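Local coordinates for putative preprotein translocase, SecG subunit (PDB 5AWW) that is probably involved in protein export, taking part in an early event of translocation as the SecG subunit of the preprotein translocase in the cell membrane, at residues G17-L22 against V57-V62; L10-V15 against A65-I70. All blocks are in the same frame, centred on the assembly; numbering follows the deposited sequence.

Interaction 1: residues G17-L22 against V57-V62; sequences GLLVYL and VILGVV. With OLC ((2R)-2,3-dihydroxypropyl (9Z)-octadec-9-enoate), chain N.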
ATOM      1  N   GLY C  17     -19.112 -12.573 -13.597  1.00 34.84           N
ATOM      2  CA  GLY C  17     -18.345 -12.611 -14.829  1.00 38.16           C
ATOM      3  C   GLY C  17     -18.475 -11.341 -15.642  1.00 42.51           C
ATOM      4  O   GLY C  17     -17.490 -10.829 -16.179  1.00 50.42           O
ATOM      5  N   LEU C  18     -19.698 -10.830 -15.733  1.00 38.08           N
ATOM      6  CA  LEU C  18     -19.952  -9.583 -16.439  1.00 40.10           C
ATOM      7  C   LEU C  18     -19.182  -8.444 -15.787  1.00 45.10           C
ATOM      8  O   LEU C  18     -18.639  -7.575 -16.473  1.00 53.45           O
ATOM      9  CB  LEU C  18     -21.450  -9.274 -16.462  1.00 36.45           C
ATOM     10  CG  LEU C  18     -21.886  -7.979 -17.144  1.00 31.70           C
ATOM     11  CD1 LEU C  18     -21.381  -7.927 -18.576  1.00 33.57           C
ATOM     12  CD2 LEU C  18     -23.399  -7.861 -17.102  1.00 29.11           C
ATOM     13  N   LEU C  19     -19.133  -8.464 -14.458  1.00 40.19           N
ATOM     14  CA  LEU C  19     -18.415  -7.444 -13.704  1.00 41.24           C
ATOM     15  C   LEU C  19     -16.917  -7.524 -13.993  1.00 40.94           C
ATOM     16  O   LEU C  19     -16.250  -6.500 -14.166  1.00 38.59           O
ATOM     17  CB  LEU C  19     -18.681  -7.597 -12.210  1.00 33.02           C
ATOM     18  CG  LEU C  19     -18.457  -6.349 -11.358  1.00 35.41           C
ATOM     19  CD1 LEU C  19     -19.348  -5.214 -11.837  1.00 28.16           C
ATOM     20  CD2 LEU C  19     -18.713  -6.655  -9.895  1.00 50.50           C
ATOM     21  N   VAL C  20     -16.400  -8.748 -14.050  1.00 35.26           N
ATOM     22  CA  VAL C  20     -15.009  -8.977 -14.425  1.00 35.98           C
ATOM     23  C   VAL C  20     -14.719  -8.396 -15.800  1.00 34.77           C
ATOM     24  O   VAL C  20     -13.722  -7.695 -15.992  1.00 42.67           O
ATOM     25  CB  VAL C  20     -14.660 -10.476 -14.434  1.00 35.92           C
ATOM     26  CG1 VAL C  20     -13.222 -10.686 -14.891  1.00 29.56           C
ATOM     27  CG2 VAL C  20     -14.878 -11.073 -13.059  1.00 30.99           C
ATOM     28  N   TYR C  21     -15.599  -8.687 -16.753  1.00 48.33           N
ATOM     29  CA  TYR C  21     -15.444  -8.188 -18.115  1.00 49.29           C
ATOM     30  C   TYR C  21     -15.405  -6.665 -18.132  1.00 41.23           C
ATOM     31  O   TYR C  21     -14.509  -6.067 -18.726  1.00 40.51           O
ATOM     32  CB  TYR C  21     -16.575  -8.700 -19.013  1.00 52.65           C
ATOM     33  CG  TYR C  21     -16.467  -8.243 -20.452  1.00 55.06           C
ATOM     34  CD1 TYR C  21     -15.680  -8.934 -21.365  1.00 46.76           C
ATOM     35  CD2 TYR C  21     -17.154  -7.119 -20.898  1.00 57.43           C
ATOM     36  CE1 TYR C  21     -15.578  -8.517 -22.681  1.00 68.22           C
ATOM     37  CE2 TYR C  21     -17.057  -6.695 -22.211  1.00 61.80           C
ATOM     38  CZ  TYR C  21     -16.269  -7.397 -23.098  1.00 72.52           C
ATOM     39  OH  TYR C  21     -16.174  -6.976 -24.406  1.00 79.37           O
ATOM     40  N   LEU C  22     -16.372  -6.045 -17.463  1.00 41.51           N
ATOM     41  CA  LEU C  22     -16.466  -4.589 -17.419  1.00 41.30           C
ATOM     42  C   LEU C  22     -15.233  -3.946 -16.798  1.00 46.01           C
ATOM     43  O   LEU C  22     -14.741  -2.934 -17.295  1.00 49.15           O
ATOM     44  CB  LEU C  22     -17.713  -4.156 -16.648  1.00 51.90           C
ATOM     45  CG  LEU C  22     -19.066  -4.392 -17.317  1.00 46.45           C
ATOM     46  CD1 LEU C  22     -20.177  -3.905 -16.410  1.00 46.22           C
ATOM     47  CD2 LEU C  22     -19.130  -3.698 -18.667  1.00 38.06           C
ATOM     48  N   VAL C  57     -21.159   0.328 -11.059  1.00 26.41           N
ATOM     49  CA  VAL C  57     -21.669   0.643  -9.726  1.00 37.66           C
ATOM     50  C   VAL C  57     -22.940  -0.156  -9.442  1.00 40.48           C
ATOM     51  O   VAL C  57     -23.062  -0.821  -8.399  1.00 46.73           O
ATOM     52  CB  VAL C  57     -21.962   2.142  -9.560  1.00 35.29           C
ATOM     53  CG1 VAL C  57     -22.628   2.400  -8.220  1.00 26.96           C
ATOM     54  CG2 VAL C  57     -20.679   2.948  -9.685  1.00 36.14           C
ATOM     55  N   ILE C  58     -23.874  -0.100 -10.387  1.00 43.40           N
ATOM     56  CA  ILE C  58     -25.127  -0.839 -10.275  1.00 51.92           C
ATOM     57  C   ILE C  58     -24.897  -2.338 -10.086  1.00 49.82           C
ATOM     58  O   ILE C  58     -25.512  -2.963  -9.222  1.00 36.64           O
ATOM     59  CB  ILE C  58     -26.013  -0.616 -11.513  1.00 52.14           C
ATOM     60  CG1 ILE C  58     -26.501   0.832 -11.547  1.00 46.72           C
ATOM     61  CG2 ILE C  58     -27.194  -1.576 -11.512  1.00 40.69           C
ATOM     62  CD1 ILE C  58     -27.404   1.142 -12.705  1.00 51.26           C
ATOM     63  N   LEU C  59     -23.999  -2.904 -10.885  1.00 41.48           N
ATOM     64  CA  LEU C  59     -23.724  -4.333 -10.825  1.00 49.13           C
ATOM     65  C   LEU C  59     -22.959  -4.705  -9.562  1.00 49.28           C
ATOM     66  O   LEU C  59     -22.982  -5.855  -9.127  1.00 45.16           O
ATOM     67  CB  LEU C  59     -22.947  -4.781 -12.062  1.00 40.75           C
ATOM     68  CG  LEU C  59     -23.766  -4.864 -13.348  1.00 46.41           C
ATOM     69  CD1 LEU C  59     -22.897  -5.328 -14.500  1.00 50.58           C
ATOM     70  CD2 LEU C  59     -24.955  -5.793 -13.160  1.00 41.88           C
ATOM     71  N   GLY C  60     -22.275  -3.727  -8.982  1.00 43.99           N
ATOM     72  CA  GLY C  60     -21.585  -3.929  -7.726  1.00 42.75           C
ATOM     73  C   GLY C  60     -22.620  -4.060  -6.631  1.00 43.11           C
ATOM     74  O   GLY C  60     -22.550  -4.966  -5.794  1.00 37.77           O
ATOM     75  N   VAL C  61     -23.596  -3.158  -6.650  1.00 35.61           N
ATOM     76  CA  VAL C  61     -24.679  -3.212  -5.677  1.00 40.33           C
ATOM     77  C   VAL C  61     -25.482  -4.504  -5.832  1.00 34.09           C
ATOM     78  O   VAL C  61     -25.825  -5.149  -4.844  1.00 26.92           O
ATOM     79  CB  VAL C  61     -25.621  -1.997  -5.804  1.00 37.05           C
ATOM     80  CG1 VAL C  61     -26.803  -2.136  -4.854  1.00 30.59           C
ATOM     81  CG2 VAL C  61     -24.860  -0.712  -5.520  1.00 25.57           C
ATOM     82  N   VAL C  62     -25.763  -4.881  -7.076  1.00 40.33           N
ATOM     83  CA  VAL C  62     -26.511  -6.101  -7.359  1.00 39.96           C
ATOM     84  C   VAL C  62     -25.747  -7.330  -6.879  1.00 41.71           C
ATOM     85  O   VAL C  62     -26.328  -8.233  -6.282  1.00 33.72           O
ATOM     86  CB  VAL C  62     -26.821  -6.242  -8.867  1.00 42.79           C
ATOM     87  CG1 VAL C  62     -27.327  -7.639  -9.186  1.00 24.92           C
ATOM     88  CG2 VAL C  62     -27.829  -5.195  -9.299  1.00 35.28           C
TER
HETATM   89  C18 OLC N 104     -19.758  -6.709 -26.412  1.00 41.93           C
HETATM   90  C10 OLC N 104     -20.236 -13.474 -19.050  1.00 37.30           C
HETATM   91  C17 OLC N 104     -20.115  -6.986 -24.967  1.00 59.79           C
HETATM   92  C11 OLC N 104     -20.073 -12.001 -19.343  1.00 49.83           C
HETATM   93  C16 OLC N 104     -19.905  -8.455 -24.611  1.00 65.74           C
HETATM   94  C12 OLC N 104     -19.806 -11.795 -20.831  1.00 56.44           C
HETATM   95  C15 OLC N 104     -20.114  -8.690 -23.118  1.00 54.26           C
HETATM   96  C13 OLC N 104     -19.884 -10.319 -21.210  1.00 43.15           C
HETATM   97  C14 OLC N 104     -19.771 -10.123 -22.719  1.00 46.17           C
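Leu59 carries most of the second helix's share of this contact, reaching from residues 57-62 into a cluster of three leucines on residues 17-22. Its CB already touches the first helix, with Leu19 CD1 3.6 Å from Leu59 CB. From there CG turns beside the backbone N and anti to the carbonyl carbon (chi1 -74°), and the extended second torsion sends CD1 on toward the facing helix. At the tip Leu59 CD1 sits 3.6 Å from Leu22 CD1 and 3.7 Å from Leu18 CD2, so one methyl wedges between side chains a helical turn apart. Leu18 and Leu22 each cross Leu59 at about a right angle, whereas Leu19 runs alongside it in the opposite direction, its CG anti to the backbone N (chi1 -158°). Leu19 CD1 also comes near the backbone of Gly60. Leu22 also touches Leu52, Leu55 and Thr56, nearer the start of helix 50-72, and Leu19 packs on the backbone of another protein chain.

A monoolein chain lies along the side of residues 17-22 that bears Tyr21. Its C15 stands over one face of the phenol ring, offset toward the rim, 3.8 Å from Tyr21 CE2, and its C11 passes equally close to Leu18 CA. An alanine here in place of Tyr21 would remove the ring face against which C15 rests, and the acyl chain would probably be less well held along this side of the helix. Apolar throughout, with helix directions 150° apart and so inclined by only some 30° from antiparallel, the pairing is that of an antiparallel transmembrane helical hairpin, as in the SecG family.

Interaction 2: residues L10-V15 against A65-I70; sequences LFYLGV and ALALVI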
ATOM      1  N   LEU C  10     -26.944 -18.858 -10.779  1.00 33.93           N
ATOM      2  CA  LEU C  10     -26.583 -18.519 -12.150  1.00 33.35           C
ATOM      3  C   LEU C  10     -26.556 -17.008 -12.338  1.00 32.19           C
ATOM      4  O   LEU C  10     -25.697 -16.483 -13.044  1.00 35.34           O
ATOM      5  CB  LEU C  10     -27.554 -19.158 -13.145  1.00 35.95           C
ATOM      6  CG  LEU C  10     -27.349 -20.647 -13.433  1.00 45.78           C
ATOM      7  CD1 LEU C  10     -28.446 -21.175 -14.345  1.00 39.32           C
ATOM      8  CD2 LEU C  10     -25.977 -20.892 -14.042  1.00 28.17           C
ATOM      9  N   PHE C  11     -27.492 -16.310 -11.703  1.00 30.60           N
ATOM     10  CA  PHE C  11     -27.496 -14.854 -11.762  1.00 34.35           C
ATOM     11  C   PHE C  11     -26.267 -14.280 -11.070  1.00 40.63           C
ATOM     12  O   PHE C  11     -25.652 -13.341 -11.567  1.00 48.26           O
ATOM     13  CB  PHE C  11     -28.770 -14.289 -11.140  1.00 32.05           C
ATOM     14  CG  PHE C  11     -29.781 -13.838 -12.153  1.00 45.21           C
ATOM     15  CD1 PHE C  11     -30.747 -14.711 -12.625  1.00 46.50           C
ATOM     16  CD2 PHE C  11     -29.756 -12.544 -12.646  1.00 58.78           C
ATOM     17  CE1 PHE C  11     -31.673 -14.298 -13.562  1.00 46.26           C
ATOM     18  CE2 PHE C  11     -30.679 -12.126 -13.582  1.00 43.13           C
ATOM     19  CZ  PHE C  11     -31.637 -13.004 -14.041  1.00 45.22           C
ATOM     20  N   TYR C  12     -25.915 -14.861  -9.928  1.00 43.04           N
ATOM     21  CA  TYR C  12     -24.725 -14.468  -9.174  1.00 34.43           C
ATOM     22  C   TYR C  12     -23.458 -14.605 -10.018  1.00 33.80           C
ATOM     23  O   TYR C  12     -22.661 -13.670 -10.132  1.00 34.73           O
ATOM     24  CB  TYR C  12     -24.622 -15.323  -7.909  1.00 37.91           C
ATOM     25  CG  TYR C  12     -23.618 -14.855  -6.886  1.00 33.31           C
ATOM     26  CD1 TYR C  12     -23.782 -13.644  -6.227  1.00 40.98           C
ATOM     27  CD2 TYR C  12     -22.526 -15.642  -6.549  1.00 41.13           C
ATOM     28  CE1 TYR C  12     -22.870 -13.219  -5.278  1.00 44.30           C
ATOM     29  CE2 TYR C  12     -21.611 -15.228  -5.601  1.00 44.65           C
ATOM     30  CZ  TYR C  12     -21.788 -14.016  -4.968  1.00 37.93           C
ATOM     31  OH  TYR C  12     -20.879 -13.600  -4.025  1.00 37.60           O
ATOM     32  N   LEU C  13     -23.296 -15.782 -10.614  1.00 27.93           N
ATOM     33  CA  LEU C  13     -22.176 -16.081 -11.498  1.00 36.45           C
ATOM     34  C   LEU C  13     -22.130 -15.138 -12.697  1.00 37.37           C
ATOM     35  O   LEU C  13     -21.068 -14.625 -13.052  1.00 32.05           O
ATOM     36  CB  LEU C  13     -22.260 -17.534 -11.976  1.00 29.14           C
ATOM     37  CG  LEU C  13     -21.287 -17.990 -13.063  1.00 30.56           C
ATOM     38  CD1 LEU C  13     -19.849 -17.888 -12.582  1.00 25.00           C
ATOM     39  CD2 LEU C  13     -21.614 -19.411 -13.493  1.00 43.37           C
ATOM     40  N   GLY C  14     -23.288 -14.917 -13.313  1.00 43.86           N
ATOM     41  CA  GLY C  14     -23.388 -14.047 -14.471  1.00 43.85           C
ATOM     42  C   GLY C  14     -22.995 -12.616 -14.157  1.00 37.37           C
ATOM     43  O   GLY C  14     -22.233 -11.997 -14.898  1.00 37.73           O
ATOM     44  N   VAL C  15     -23.518 -12.093 -13.053  1.00 32.16           N
ATOM     45  CA  VAL C  15     -23.183 -10.749 -12.606  1.00 36.16           C
ATOM     46  C   VAL C  15     -21.692 -10.667 -12.310  1.00 38.74           C
ATOM     47  O   VAL C  15     -21.039  -9.677 -12.643  1.00 38.12           O
ATOM     48  CB  VAL C  15     -23.994 -10.342 -11.351  1.00 47.43           C
ATOM     49  CG1 VAL C  15     -23.446  -9.052 -10.747  1.00 33.52           C
ATOM     50  CG2 VAL C  15     -25.467 -10.181 -11.696  1.00 37.70           C
ATOM     51  N   ALA C  65     -25.878  -7.415  -3.057  1.00 39.26           N
ATOM     52  CA  ALA C  65     -27.220  -7.794  -2.641  1.00 33.03           C
ATOM     53  C   ALA C  65     -27.472  -9.277  -2.888  1.00 39.86           C
ATOM     54  O   ALA C  65     -28.195  -9.919  -2.130  1.00 38.06           O
ATOM     55  CB  ALA C  65     -28.255  -6.948  -3.366  1.00 32.09           C
ATOM     56  N   LEU C  66     -26.879  -9.815  -3.949  1.00 34.38           N
ATOM     57  CA  LEU C  66     -27.017 -11.232  -4.265  1.00 32.29           C
ATOM     58  C   LEU C  66     -26.196 -12.075  -3.297  1.00 39.58           C
ATOM     59  O   LEU C  66     -26.567 -13.207  -2.985  1.00 40.97           O
ATOM     60  CB  LEU C  66     -26.593 -11.517  -5.708  1.00 33.51           C
ATOM     61  CG  LEU C  66     -27.595 -11.176  -6.817  1.00 41.01           C
ATOM     62  CD1 LEU C  66     -27.017 -11.492  -8.190  1.00 30.11           C
ATOM     63  CD2 LEU C  66     -28.908 -11.914  -6.607  1.00 30.80           C
ATOM     64  N   ALA C  67     -25.080 -11.526  -2.823  1.00 34.73           N
ATOM     65  CA  ALA C  67     -24.290 -12.208  -1.804  1.00 27.89           C
ATOM     66  C   ALA C  67     -25.092 -12.288  -0.512  1.00 35.21           C
ATOM     67  O   ALA C  67     -25.102 -13.321   0.171  1.00 39.96           O
ATOM     68  CB  ALA C  67     -22.970 -11.494  -1.574  1.00 31.97           C
ATOM     69  N   LEU C  68     -25.777 -11.195  -0.187  1.00 31.91           N
ATOM     70  CA  LEU C  68     -26.641 -11.167   0.986  1.00 32.88           C
ATOM     71  C   LEU C  68     -27.836 -12.114   0.814  1.00 43.65           C
ATOM     72  O   LEU C  68     -28.273 -12.754   1.773  1.00 39.62           O
ATOM     73  CB  LEU C  68     -27.124  -9.740   1.266  1.00 23.25           C
ATOM     74  CG  LEU C  68     -26.048  -8.730   1.689  1.00 35.04           C
ATOM     75  CD1 LEU C  68     -26.663  -7.425   2.192  1.00 17.10           C
ATOM     76  CD2 LEU C  68     -25.124  -9.329   2.737  1.00 26.37           C
ATOM     77  N   VAL C  69     -28.351 -12.211  -0.408  1.00 31.38           N
ATOM     78  CA  VAL C  69     -29.479 -13.092  -0.700  1.00 38.77           C
ATOM     79  C   VAL C  69     -29.088 -14.558  -0.526  1.00 42.50           C
ATOM     80  O   VAL C  69     -29.780 -15.313   0.159  1.00 38.58           O
ATOM     81  CB  VAL C  69     -30.027 -12.869  -2.133  1.00 39.88           C
ATOM     82  CG1 VAL C  69     -30.820 -14.081  -2.611  1.00 36.11           C
ATOM     83  CG2 VAL C  69     -30.887 -11.615  -2.186  1.00 30.95           C
ATOM     84  N   ILE C  70     -27.976 -14.953  -1.140  1.00 34.38           N
ATOM     85  CA  ILE C  70     -27.487 -16.322  -1.014  1.00 38.58           C
ATOM     86  C   ILE C  70     -27.148 -16.634   0.440  1.00 37.28           C
ATOM     87  O   ILE C  70     -27.373 -17.748   0.915  1.00 42.77           O
ATOM     88  CB  ILE C  70     -26.256 -16.565  -1.902  1.00 35.82           C
ATOM     89  CG1 ILE C  70     -26.606 -16.295  -3.365  1.00 25.96           C
ATOM     90  CG2 ILE C  70     -25.747 -17.990  -1.744  1.00 30.60           C
ATOM     91  CD1 ILE C  70     -25.444 -16.456  -4.311  1.00 33.83           C
TER
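Residues 10-15 and 65-70 are helical throughout and run nearly antiparallel, their directions 153° apart and their axes 10.3 Å from each other at closest approach. The backbones come nearest at Tyr12 and Leu66, whose CA atoms are separated by 6.3 Å.

Tyr12 leans across the gap with CG anti to its backbone N (chi1 -168°). Over one face of its ring stands the end of Ile70, whose CD1 lies 3.8 Å from the Tyr12 ring centroid and 20° off the normal, a CH-pi contact. Leu66 approaches the same ring at its edge, near the plane, with CB 3.6 Å from Tyr12 CD1. Beyond CB, Leu66 slides past the tyrosine in the opposite direction until CD1 rests against the Tyr12 backbone and Val15 CG2. Ala67 meets the far end of the phenol, its CB 3.8 Å from Tyr12 OH. Phe63, one turn before Leu66, brings its ring to Tyr12 as well.

Between the two segments the contact is wholly nonpolar, yet the Tyr12 hydroxyl, which Ala67 CB meets, is hydrogen-bonded to a polar side chain of another protein chain. Tyr12 thus combines apolar packing within the hairpin with a polar link to a neighbouring subunit, which satisfies its buried OH.

How the interactions relate
From the N terminus the chain enters helix 3-25, passing first residues 10-15 and then 17-22, crosses the connection to helix 50-72, and returns through residues 57-62 before 65-70. Interaction 1 therefore closes the inner loop, with 34 residues between its segments, and interaction 2 the outer one, with 49; the first nests inside the second without crossing it. Their centres lie about 11 Å apart along the same pair of helices. Val15 bridges them, its CG1 3.6 Å from Leu59 O and its CG2 packed against Val62 CG1. Together they form successive layers of one hairpin interface, tying the two predicted membrane spans of the subunit to each other.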